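Local coordinates for axin interactor, dorsalization associated protein (Danio rerio, PDB 2QZQ) that acts as a ventralizing factor in embryogenesis, binding axin and disrupting its homodimerization so that axin-mediated JNK activation is inhibited, at residues P126-F129 with K130-L134. Numbering follows the deposited sequence.
Sequences PTDF and KRKKL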
# COMPACT_ATOMS: atom_id res chain seq x y z
N PRO A 126 15.45 -0.09 0.35
CA PRO A 126 14.64 -1.27 0.71
C PRO A 126 13.58 -0.93 1.76
O PRO A 126 13.77 -0.02 2.58
CB PRO A 126 15.67 -2.26 1.30
CG PRO A 126 16.76 -1.41 1.82
CD PRO A 126 16.77 -0.11 1.02
N THR A 127 12.47 -1.64 1.72
CA THR A 127 11.40 -1.39 2.68
C THR A 127 11.92 -1.64 4.09
O THR A 127 12.55 -2.67 4.35
CB THR A 127 10.18 -2.27 2.39
OG1 THR A 127 9.80 -2.08 1.02
CG2 THR A 127 8.99 -1.84 3.27
N ASP A 128 11.68 -0.68 4.99
CA ASP A 128 11.93 -0.93 6.40
C ASP A 128 10.58 -1.17 7.03
O ASP A 128 9.83 -0.21 7.28
CB ASP A 128 12.63 0.27 7.05
CG ASP A 128 12.95 0.04 8.54
OD1 ASP A 128 12.61 -1.01 9.12
OD2 ASP A 128 13.54 0.95 9.14
N PHE A 129 10.28 -2.45 7.27
CA PHE A 129 9.03 -2.85 7.87
C PHE A 129 8.89 -2.50 9.34
O PHE A 129 7.80 -2.59 9.90
CB PHE A 129 8.78 -4.35 7.65
CG PHE A 129 8.46 -4.71 6.21
CD1 PHE A 129 7.34 -4.17 5.58
CD2 PHE A 129 9.27 -5.59 5.50
CE1 PHE A 129 7.03 -4.54 4.27
CE2 PHE A 129 8.97 -5.95 4.19
CZ PHE A 129 7.84 -5.41 3.58
N LYS A 130 9.97 -2.02 9.95
CA LYS A 130 9.89 -1.42 11.29
C LYS A 130 9.77 0.11 11.22
O LYS A 130 9.55 0.75 12.25
CB LYS A 130 11.11 -1.83 12.12
CG LYS A 130 11.16 -3.33 12.45
CD LYS A 130 12.46 -3.65 13.10
CE LYS A 130 12.60 -5.15 13.31
NZ LYS A 130 13.94 -5.45 13.86
N ARG A 131 9.84 0.66 9.99
CA ARG A 131 9.80 2.13 9.72
C ARG A 131 10.64 3.00 10.68
O ARG A 131 10.23 4.08 11.11
CB ARG A 131 8.36 2.66 9.51
CG ARG A 131 7.34 2.42 10.61
CD ARG A 131 6.57 1.11 10.46
NE ARG A 131 5.60 0.95 11.56
CZ ARG A 131 5.23 -0.22 12.10
NH1 ARG A 131 5.74 -1.40 11.68
NH2 ARG A 131 4.33 -0.22 13.05
N LYS A 132 11.83 2.51 10.98
CA LYS A 132 12.77 3.16 11.89
C LYS A 132 13.69 4.14 11.16
O LYS A 132 14.06 5.17 11.72
CB LYS A 132 13.63 2.09 12.56
CG LYS A 132 12.90 1.13 13.49
CD LYS A 132 11.94 1.86 14.38
CE LYS A 132 11.88 1.25 15.77
NZ LYS A 132 11.42 2.34 16.69
N LYS A 133 14.08 3.79 9.95
CA LYS A 133 14.98 4.63 9.15
C LYS A 133 14.39 4.82 7.77
O LYS A 133 14.22 3.86 7.04
CB LYS A 133 16.38 4.02 9.05
CG LYS A 133 17.27 4.28 10.26
CD LYS A 133 18.56 3.43 10.23
CE LYS A 133 19.53 3.89 9.17
NZ LYS A 133 20.84 3.20 9.46
N LEU A 134 14.09 6.08 7.43
CA LEU A 134 13.35 6.44 6.20
C LEU A 134 14.10 7.43 5.31
O LEU A 134 14.60 8.46 5.79
CB LEU A 134 11.96 6.99 6.58
CG LEU A 134 11.11 6.10 7.51
CD1 LEU A 134 9.85 6.79 7.99
CD2 LEU A 134 10.75 4.74 6.81
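D128 and R131 are the ends of a type I beta turn, closed by a bond from R131 N to D128 O, and the D128 carboxylate continues past that end to the amides of K132 and K133. The turn belongs to the long loop between strands 116-124 and 144-151 of the C2 domain that forms the C-terminal part of the protein. Ahead of it, T127 lays CG2 over one face of the F129 ring, 3.5 Å above the plane and displaced toward the rim, while its hydroxyl bonds to E89. In the closing bond R131 N is 2.8 Å from D128 O and stands well out of the carbonyl plane. The carboxylate, carried by a chi1 of -179° that sets CG anti to the backbone N, reaches along the following chain. There D128 OD1 takes K130 N at 2.9 Å from above the carboxylate plane; this bond to the amide two residues on defines an Asx turn. D128 OD2 collects two amides. K132 N arrives at 3.0 Å, also from above that plane. K133 N comes nearly in line with the C-O bond and is straighter, 163° at the hydrogen. Three main-chain N-H groups thus hold one carboxylate, and their dipoles would be expected to favour its anionic form. The F129 ring lies edge-to-face against F87 of strand 85-94 and makes a cation-pi contact with K41 of strand 34-41, which places this side of the turn against the sheet. F129 O meets the edge of the R131 guanidinium, which also pairs with E109 through NE: it lies 3.0 Å from R131 NH1 and only 4° out of the guanidinium plane.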